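PDB 7DWM: transcriptional regulator from Vibrio virus VP882, which probably binds DNA to regulate transcription, and holds the small molecule 3,5-dimethylpyrazin-2-ol (DPO) in a pocket of its PAS fold. Local coordinates for residues G29-K34 / A76-V81; T106-I111 / G119-G124. All blocks are in the same frame, centred on the assembly; numbering follows the deposited sequence.

Interaction 1 (G29-K34 / A76-V81); sequences GIKDTK and AQDRLV
Within the PAS fold, residues 31-34, running out of strand 28-32, face D78 and R79 of helix 71-80, and these two side chains make most of the contact. The charged part is the salt bridge between K31 and D78, with K31 NZ 3.1 Å from D78 OD2. CG of K31 sits in the crowded position between the backbone N and the carbonyl carbon (chi1 49°), and a bend at chi2 brings the otherwise extended chain across D78 at about a right angle, so that K31 CE lies against the carboxylate, 3.0 Å from D78 OD1, and NZ closes the salt bridge. Both groups are shared: K31 NZ has a second carboxylate in D60 and a weak hydrogen bond to the bound 3,5-dimethylpyrazin-2-ol, while D78 OD2 also pairs with K107 and D78 OD1 takes a hydrogen bond from T120. A buried carboxylate between two lysines would be expected to stay ionised. D78 is thus a second-shell group for two lysines of the ligand pocket.

The other half of the contact sets the R79 guanidinium against main-chain carbonyls. Bends at chi2 (-95°) and chi3 (90°) fold the arginine so that its end approaches the backbone of residues 32-34. There T33 O lies over one face of the guanidinium, 3.0 Å from R79 CZ, a placement consistent with a charge-dipole contact; the angles to NE and NH1 are too poor for hydrogen bonds. R79 NE makes its salt bridge with E82. D78 CB is 3.8 Å above the guanidinium plane, offset toward the rim. D32 O approaches differently, at the guanidinium edge and near its plane, 2.9 Å from R79 NH1.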
loop_
_atom_site.group_PDB
_atom_site.type_symbol
_atom_site.label_atom_id
_atom_site.label_comp_id
_atom_site.label_asym_id
_atom_site.label_seq_id
_atom_site.Cartn_x
_atom_site.Cartn_y
_atom_site.Cartn_z
ATOM N N GLY A 29 -3.836 16.374 -8.588
ATOM C CA GLY A 29 -3.481 17.765 -8.839
ATOM C C GLY A 29 -1.984 17.971 -8.838
ATOM O O GLY A 29 -1.210 17.052 -8.568
ATOM N N ILE A 30 -1.585 19.190 -9.211
ATOM C CA ILE A 30 -0.184 19.608 -9.197
ATOM C C ILE A 30 -0.100 21.047 -8.694
ATOM O O ILE A 30 -0.966 21.885 -8.983
ATOM C CB ILE A 30 0.505 19.436 -10.580
ATOM C CG1 ILE A 30 0.072 20.485 -11.615
ATOM C CG2 ILE A 30 0.314 18.041 -11.133
ATOM C CD1 ILE A 30 0.844 21.785 -11.543
ATOM N N LYS A 31 0.939 21.331 -7.918
ATOM C CA LYS A 31 1.244 22.704 -7.540
ATOM C C LYS A 31 2.713 22.995 -7.822
ATOM O O LYS A 31 3.478 22.113 -8.217
ATOM C CB LYS A 31 0.875 23.000 -6.084
ATOM C CG LYS A 31 1.354 22.002 -5.087
ATOM C CD LYS A 31 0.235 21.735 -4.116
ATOM C CE LYS A 31 0.699 20.863 -2.995
ATOM N NZ LYS A 31 -0.274 20.829 -1.885
ATOM N N ASP A 32 3.100 24.244 -7.577
ATOM C CA ASP A 32 4.369 24.805 -8.010
ATOM C C ASP A 32 5.404 24.721 -6.889
ATOM O O ASP A 32 5.174 24.111 -5.841
ATOM C CB ASP A 32 4.134 26.248 -8.467
ATOM C CG ASP A 32 5.287 26.819 -9.257
ATOM O OD1 ASP A 32 5.817 27.860 -8.823
ATOM O OD2 ASP A 32 5.656 26.242 -10.304
ATOM N N THR A 33 6.566 25.343 -7.112
ATOM C CA THR A 33 7.617 25.422 -6.108
ATOM C C THR A 33 7.262 26.381 -4.984
ATOM O O THR A 33 7.961 26.401 -3.966
ATOM C CB THR A 33 8.944 25.840 -6.747
ATOM O OG1 THR A 33 9.938 25.996 -5.726
ATOM C CG2 THR A 33 8.789 27.162 -7.491
ATOM N N LYS A 34 6.231 27.203 -5.161
ATOM C CA LYS A 34 5.676 28.009 -4.087
ATOM C C LYS A 34 4.479 27.323 -3.435
ATOM O O LYS A 34 3.713 27.970 -2.710
ATOM C CB LYS A 34 5.299 29.392 -4.613
ATOM C CG LYS A 34 6.487 30.326 -4.789
ATOM C CD LYS A 34 6.332 31.198 -6.021
ATOM C CE LYS A 34 5.733 32.549 -5.666
ATOM N NZ LYS A 34 5.495 33.389 -6.872
ATOM N N ALA A 76 5.470 21.930 3.633
ATOM C CA ALA A 76 6.772 21.409 4.033
ATOM C C ALA A 76 7.068 20.112 3.295
ATOM O O ALA A 76 8.126 19.966 2.667
ATOM C CB ALA A 76 6.823 21.203 5.545
ATOM N N GLN A 77 6.102 19.187 3.298
ATOM C CA GLN A 77 6.232 17.980 2.494
ATOM C C GLN A 77 6.533 18.355 1.051
ATOM O O GLN A 77 7.471 17.832 0.438
ATOM C CB GLN A 77 4.952 17.145 2.591
ATOM C CG GLN A 77 4.441 16.936 4.014
ATOM C CD GLN A 77 2.948 16.658 4.068
ATOM O OE1 GLN A 77 2.265 16.661 3.043
ATOM N NE2 GLN A 77 2.433 16.416 5.270
ATOM N N ASP A 78 5.788 19.331 0.527
ATOM C CA ASP A 78 5.907 19.771 -0.856
ATOM C C ASP A 78 7.307 20.225 -1.239
ATOM O O ASP A 78 7.556 20.435 -2.432
ATOM C CB ASP A 78 4.926 20.903 -1.122
ATOM C CG ASP A 78 3.539 20.403 -1.391
ATOM O OD1 ASP A 78 3.380 19.615 -2.346
ATOM O OD2 ASP A 78 2.612 20.786 -0.645
ATOM N N ARG A 79 8.220 20.400 -0.284
ATOM C CA ARG A 79 9.570 20.791 -0.665
ATOM C C ARG A 79 10.573 19.650 -0.539
ATOM O O ARG A 79 11.547 19.620 -1.302
ATOM C CB ARG A 79 10.031 21.996 0.166
ATOM C CG ARG A 79 8.984 23.109 0.260
ATOM C CD ARG A 79 9.208 24.169 -0.806
ATOM N NE ARG A 79 8.485 23.854 -2.035
ATOM C CZ ARG A 79 7.195 24.103 -2.230
ATOM N NH1 ARG A 79 6.622 23.777 -3.381
ATOM N NH2 ARG A 79 6.476 24.682 -1.280
ATOM N N LEU A 80 10.272 18.632 0.275
ATOM C CA LEU A 80 11.195 17.518 0.453
ATOM C C LEU A 80 10.992 16.450 -0.597
ATOM O O LEU A 80 11.896 15.644 -0.834
ATOM C CB LEU A 80 11.004 16.891 1.837
ATOM C CG LEU A 80 11.965 17.394 2.918
ATOM C CD1 LEU A 80 12.125 16.388 4.099
ATOM C CD2 LEU A 80 13.305 17.813 2.304
ATOM N N VAL A 81 9.832 16.463 -1.245
ATOM C CA VAL A 81 9.690 15.843 -2.553
ATOM C C VAL A 81 10.550 16.558 -3.590
ATOM O O VAL A 81 11.208 15.912 -4.419
ATOM C CB VAL A 81 8.198 15.812 -2.944
ATOM C CG1 VAL A 81 7.576 17.188 -2.840
ATOM C CG2 VAL A 81 8.028 15.265 -4.333
#

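Interaction 2 (T106-I111 / G119-G124); sequences TKTPLI and GTIFHG. With A1U (3,5-dimethylpyrazin-2-ol), chain C.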
loop_
_atom_site.group_PDB
_atom_site.type_symbol
_atom_site.label_atom_id
_atom_site.label_comp_id
_atom_site.label_asym_id
_atom_site.label_seq_id
_atom_site.Cartn_x
_atom_site.Cartn_y
_atom_site.Cartn_z
ATOM N N THR A 106 -0.114 10.766 -2.203
ATOM C CA THR A 106 1.199 10.471 -2.766
ATOM C C THR A 106 1.723 11.687 -3.524
ATOM O O THR A 106 1.106 12.129 -4.501
ATOM C CB THR A 106 1.123 9.254 -3.692
ATOM O OG1 THR A 106 0.624 9.647 -4.974
ATOM C CG2 THR A 106 0.211 8.206 -3.097
ATOM N N LYS A 107 2.855 12.225 -3.070
ATOM C CA LYS A 107 3.431 13.425 -3.665
ATOM C C LYS A 107 4.758 13.095 -4.331
ATOM O O LYS A 107 5.656 12.527 -3.699
ATOM C CB LYS A 107 3.592 14.516 -2.609
ATOM C CG LYS A 107 2.317 14.694 -1.798
ATOM C CD LYS A 107 2.499 15.489 -0.515
ATOM C CE LYS A 107 2.681 16.968 -0.798
ATOM N NZ LYS A 107 2.621 17.781 0.448
ATOM N N THR A 108 4.852 13.442 -5.615
ATOM C CA THR A 108 5.942 13.139 -6.527
ATOM C C THR A 108 6.502 14.421 -7.138
ATOM O O THR A 108 5.765 15.387 -7.332
ATOM C CB THR A 108 5.473 12.202 -7.647
ATOM O OG1 THR A 108 6.579 11.904 -8.506
ATOM C CG2 THR A 108 4.333 12.842 -8.440
ATOM N N PRO A 109 7.801 14.448 -7.434
ATOM C CA PRO A 109 8.368 15.619 -8.126
ATOM C C PRO A 109 7.792 15.789 -9.528
ATOM O O PRO A 109 7.602 14.823 -10.268
ATOM C CB PRO A 109 9.871 15.309 -8.168
ATOM C CG PRO A 109 10.089 14.196 -7.169
ATOM C CD PRO A 109 8.811 13.424 -7.139
ATOM N N LEU A 110 7.519 17.038 -9.892
ATOM C CA LEU A 110 7.019 17.370 -11.226
ATOM C C LEU A 110 8.166 17.687 -12.178
ATOM O O LEU A 110 8.820 18.736 -12.076
ATOM C CB LEU A 110 6.005 18.506 -11.162
ATOM C CG LEU A 110 5.300 18.758 -12.500
ATOM C CD1 LEU A 110 3.818 19.068 -12.338
ATOM C CD2 LEU A 110 5.956 19.879 -13.244
ATOM N N ILE A 111 8.462 16.740 -13.054
ATOM C CA ILE A 111 9.392 16.956 -14.158
ATOM C C ILE A 111 8.613 16.999 -15.458
ATOM O O ILE A 111 7.543 16.401 -15.599
ATOM C CB ILE A 111 10.481 15.862 -14.133
ATOM C CG1 ILE A 111 10.990 15.629 -12.710
ATOM C CG2 ILE A 111 11.631 16.189 -15.072
ATOM C CD1 ILE A 111 10.332 14.474 -12.002
ATOM N N GLY A 119 7.502 21.711 -9.602
ATOM C CA GLY A 119 6.665 21.656 -8.424
ATOM C C GLY A 119 6.435 20.221 -8.011
ATOM O O GLY A 119 7.373 19.421 -8.002
ATOM N N THR A 120 5.193 19.865 -7.703
ATOM C CA THR A 120 4.860 18.511 -7.286
ATOM C C THR A 120 3.505 18.114 -7.845
ATOM O O THR A 120 2.652 18.964 -8.118
ATOM C CB THR A 120 4.825 18.360 -5.754
ATOM O OG1 THR A 120 3.747 19.135 -5.215
ATOM C CG2 THR A 120 6.131 18.815 -5.118
ATOM N N ILE A 121 3.322 16.804 -8.009
ATOM C CA ILE A 121 2.035 16.191 -8.315
ATOM C C ILE A 121 1.594 15.437 -7.072
ATOM O O ILE A 121 2.413 14.792 -6.407
ATOM C CB ILE A 121 2.103 15.234 -9.526
ATOM C CG1 ILE A 121 2.947 15.816 -10.663
ATOM C CG2 ILE A 121 0.706 14.830 -10.005
ATOM C CD1 ILE A 121 4.319 15.207 -10.750
ATOM N N PHE A 122 0.310 15.534 -6.742
ATOM C CA PHE A 122 -0.255 14.820 -5.611
ATOM C C PHE A 122 -1.430 13.978 -6.085
ATOM O O PHE A 122 -2.259 14.427 -6.894
ATOM C CB PHE A 122 -0.684 15.778 -4.474
ATOM C CG PHE A 122 -1.784 16.734 -4.849
ATOM C CD1 PHE A 122 -1.489 18.036 -5.215
ATOM C CD2 PHE A 122 -3.115 16.344 -4.798
ATOM C CE1 PHE A 122 -2.495 18.920 -5.553
ATOM C CE2 PHE A 122 -4.122 17.222 -5.141
ATOM C CZ PHE A 122 -3.813 18.514 -5.513
ATOM N N HIS A 123 -1.460 12.739 -5.591
ATOM C CA HIS A 123 -2.505 11.760 -5.857
ATOM C C HIS A 123 -3.109 11.335 -4.515
ATOM O O HIS A 123 -2.390 10.726 -3.694
ATOM C CB HIS A 123 -1.959 10.561 -6.629
ATOM C CG HIS A 123 -2.983 9.510 -6.929
ATOM N ND1 HIS A 123 -2.651 8.190 -7.146
ATOM C CD2 HIS A 123 -4.330 9.584 -7.054
ATOM C CE1 HIS A 123 -3.749 7.495 -7.390
ATOM N NE2 HIS A 123 -4.781 8.318 -7.339
ATOM N N GLY A 124 -4.348 11.650 -4.297
ATOM C CA GLY A 124 -5.061 11.281 -3.077
ATOM C C GLY A 124 -5.907 10.036 -3.303
ATOM O O GLY A 124 -6.642 9.950 -4.287
HETATM C CAB A1U C . -3.435 17.000 1.905
HETATM C CAC A1U C . -4.548 17.452 1.153
HETATM C CAE A1U C . -3.076 18.344 -0.438
HETATM C CAF A1U C . -2.031 17.861 0.377
HETATM C CAG A1U C . -5.941 17.185 1.655
HETATM C CAH A1U C . -2.836 19.075 -1.725
HETATM N NAA A1U C . -2.144 17.203 1.530
HETATM N NAD A1U C . -4.336 18.120 -0.018
HETATM O OAI A1U C . -0.732 18.118 -0.102
#
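The F122 ring lies under a methyl group of 3,5-dimethylpyrazin-2-ol: CAH stands 3.7 Å above the ring plane, over its centre. With F122 CG in the crowded position between the backbone N and the carbonyl carbon (chi1 63°), the ring is carried off the strand to the ligand. K107, the cross-strand neighbour of F122, crosses it obliquely, its CG 4.2 Å from F122 CB. A bend at chi3 (74°) then leads the K107 chain away to the ligand, where NZ gives OAI a weak hydrogen bond of 3.4 Å; a stronger partner of this ammonium is Q77 OE1 on helix 71-80. Two neighbouring strands of the antiparallel PAS sheet, paired as a beta hairpin, thus supply a polar and an aromatic contact to one ligand. K107 and F122 form a non-hydrogen-bonded pair between two hydrogen-bonded ones, T106 with H123 and T108 with I121. In the latter, T108 N reaches I121 O at 2.9 Å, nearly along the C=O axis, and the return bond from I121 N lies in the plane of the T108 carbonyl. On the face of the sheet turned from the ligand, T108 and I121 point the same way, side by side, with T108 CG2 3.3 Å from I121 CD1. L110 crosses I121 at about a right angle, its CB 3.7 Å from I121 CD1. Farther along that face T106 OG1 rests beside H123 CB at 3.2 Å. H123 CG is anti to the backbone N (chi1 180°), and its imidazole, hydrogen-bonded through NE2 to D26, stacks on W28.

How the interactions relate
Along the chain interaction 1 closes before interaction 2 opens, yet their centres are only about 7 Å apart and all four segments belong to the PAS fold. Strand 119-124 lies between 29-32 and 106-110 in the antiparallel sheet, and G29 O probably accepts a hydrogen bond from F122 N. Helix 71-80 and V81 lie on the ligand side of the sheet, V81 packing on T120 and P109. Interaction 1 contributes K31 and interaction 2 contributes K107 and F122 to the same pocket, so neighbouring strands supply residues that touch 3,5-dimethylpyrazin-2-ol, while the helix meets the two lysines from the second shell.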